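Long-range contact in NikO protein (Streptomyces tendae, PDB 4FQD), which is an enolpyruvyl transferase essential in the biosynthesis of nikkomycin: residues P50-N55 / T84-A89. The protein carries 4 engineered substitutions. Numbering follows the deposited sequence.
Engineered in segment 50-55: R52 (natural residue Pro).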
loop_
_atom_site.group_PDB
_atom_site.type_symbol
_atom_site.label_atom_id
_atom_site.label_comp_id
_atom_site.label_asym_id
_atom_site.label_seq_id
_atom_site.Cartn_x
_atom_site.Cartn_y
_atom_site.Cartn_z
ATOM N N PRO A 50 39.487 -18.311 9.224
ATOM C CA PRO A 50 38.375 -19.259 9.339
ATOM C C PRO A 50 37.134 -18.605 9.938
ATOM O O PRO A 50 37.239 -17.827 10.886
ATOM C CB PRO A 50 38.924 -20.327 10.291
ATOM C CG PRO A 50 39.974 -19.623 11.082
ATOM C CD PRO A 50 40.599 -18.650 10.129
ATOM N N VAL A 51 35.972 -18.920 9.377
ATOM C CA VAL A 51 34.711 -18.385 9.876
ATOM C C VAL A 51 33.780 -19.515 10.301
ATOM O O VAL A 51 33.327 -20.303 9.469
ATOM C CB VAL A 51 34.010 -17.516 8.817
ATOM C CG1 VAL A 51 32.636 -17.079 9.309
ATOM C CG2 VAL A 51 34.869 -16.311 8.473
ATOM N N ARG A 52 33.505 -19.594 11.598
ATOM C CA ARG A 52 32.619 -20.625 12.123
ATOM C C ARG A 52 31.179 -20.134 12.185
ATOM O O ARG A 52 30.861 -19.196 12.918
ATOM C CB ARG A 52 33.078 -21.088 13.506
ATOM C CG ARG A 52 32.242 -22.223 14.063
ATOM C CD ARG A 52 32.738 -22.693 15.417
ATOM N NE ARG A 52 31.990 -23.861 15.873
ATOM C CZ ARG A 52 32.153 -24.440 17.057
ATOM N NH1 ARG A 52 33.040 -23.957 17.917
ATOM N NH2 ARG A 52 31.426 -25.500 17.384
ATOM N N ILE A 53 30.310 -20.778 11.415
ATOM C CA ILE A 53 28.916 -20.365 11.321
ATOM C C ILE A 53 27.996 -21.339 12.049
ATOM O O ILE A 53 27.714 -22.430 11.553
ATOM C CB ILE A 53 28.469 -20.254 9.853
ATOM C CG1 ILE A 53 29.462 -19.403 9.057
ATOM C CG2 ILE A 53 27.071 -19.675 9.764
ATOM C CD1 ILE A 53 29.139 -19.305 7.584
ATOM N N GLU A 54 27.532 -20.941 13.229
ATOM C CA GLU A 54 26.608 -21.766 13.997
ATOM C C GLU A 54 25.171 -21.508 13.561
ATOM O O GLU A 54 24.886 -20.498 12.914
ATOM C CB GLU A 54 26.768 -21.507 15.495
ATOM C CG GLU A 54 28.187 -21.694 15.999
ATOM C CD GLU A 54 28.236 -22.329 17.373
ATOM O OE1 GLU A 54 27.212 -22.902 17.800
ATOM O OE2 GLU A 54 29.298 -22.257 18.025
ATOM N N ASN A 55 24.275 -22.423 13.924
ATOM C CA ASN A 55 22.882 -22.371 13.492
ATOM C C ASN A 55 22.788 -22.257 11.973
ATOM O O ASN A 55 22.034 -21.446 11.441
ATOM C CB ASN A 55 22.135 -21.217 14.172
ATOM C CG ASN A 55 20.628 -21.310 13.997
ATOM O OD1 ASN A 55 20.064 -22.402 13.936
ATOM N ND2 ASN A 55 19.971 -20.159 13.905
ATOM N N THR A 84 26.832 -26.736 12.112
ATOM C CA THR A 84 27.911 -25.758 12.092
ATOM C C THR A 84 28.663 -25.780 10.766
ATOM O O THR A 84 29.144 -26.825 10.330
ATOM C CB THR A 84 28.903 -25.999 13.244
ATOM O OG1 THR A 84 28.218 -25.884 14.498
ATOM C CG2 THR A 84 30.031 -24.985 13.194
ATOM N N PHE A 85 28.757 -24.617 10.131
ATOM C CA PHE A 85 29.457 -24.485 8.862
ATOM C C PHE A 85 30.764 -23.732 9.069
ATOM O O PHE A 85 30.761 -22.562 9.451
ATOM C CB PHE A 85 28.588 -23.731 7.855
ATOM C CG PHE A 85 29.028 -23.890 6.427
ATOM C CD1 PHE A 85 29.826 -24.957 6.046
ATOM C CD2 PHE A 85 28.648 -22.968 5.467
ATOM C CE1 PHE A 85 30.231 -25.104 4.731
ATOM C CE2 PHE A 85 29.051 -23.107 4.151
ATOM C CZ PHE A 85 29.843 -24.177 3.782
ATOM N N THR A 86 31.881 -24.407 8.821
ATOM C CA THR A 86 33.191 -23.783 8.963
ATOM C C THR A 86 33.883 -23.625 7.612
ATOM O O THR A 86 34.157 -24.608 6.925
ATOM C CB THR A 86 34.103 -24.585 9.909
ATOM O OG1 THR A 86 33.498 -24.664 11.205
ATOM C CG2 THR A 86 35.462 -23.912 10.031
ATOM N N VAL A 87 34.157 -22.380 7.238
ATOM C CA VAL A 87 34.814 -22.085 5.970
ATOM C C VAL A 87 36.110 -21.311 6.189
ATOM O O VAL A 87 36.294 -20.671 7.225
ATOM C CB VAL A 87 33.898 -21.270 5.038
ATOM C CG1 VAL A 87 32.671 -22.084 4.646
ATOM C CG2 VAL A 87 33.491 -19.965 5.705
ATOM N N ASP A 88 37.006 -21.379 5.210
ATOM C CA ASP A 88 38.272 -20.656 5.269
ATOM C C ASP A 88 38.790 -20.414 3.854
ATOM O O ASP A 88 39.114 -21.357 3.132
ATOM C CB ASP A 88 39.304 -21.440 6.082
ATOM C CG ASP A 88 40.471 -20.577 6.536
ATOM O OD1 ASP A 88 40.666 -19.481 5.969
ATOM O OD2 ASP A 88 41.195 -20.996 7.463
ATOM N N ALA A 89 38.868 -19.145 3.467
ATOM C CA ALA A 89 39.274 -18.784 2.114
ATOM C C ALA A 89 40.750 -18.407 2.035
ATOM O O ALA A 89 41.169 -17.713 1.110
ATOM C CB ALA A 89 38.408 -17.648 1.590
#
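V51 and I53 pair with V87 and F85 as antiparallel neighbours in the middle of a four-stranded mixed sheet, one of the sheets of the inverse beta/alpha barrel of the EPSP synthase family. Four backbone hydrogen bonds join the two hydrogen-bonded pairs; V51 N to V87 O, 2.8 Å, runs nearly straight down the carbonyl. All four side chains turn to one face, where helix 34-44 packs against V51, I53 and V87. V51 CB meets V87 CG2 at 4.0 Å, and I53 CB lies equally far from F85 CB. F85 CG is anti to the backbone N (chi1 -163°); the end of the side chain leads away from strand 50-54, with I53 CD1 oblique to the ring and V87 CG1 on one face, offset toward the rim. P50, R52, T86 and D88 occupy the other face. There D88 lies alongside P50, OD2 3.6 Å from CD, while OD1 is hydrogen-bonded to S90 OG; an alanine here would probably strip P50 of its carboxylate neighbour and leave S90 without that partner. The engineered R52 extends across T84: T84 CG2 sits at the guanidinium edge, 3.5 Å from R52 NE, and E54 OE2 lies over one face, a long charge pairing 3.7 Å above the plane.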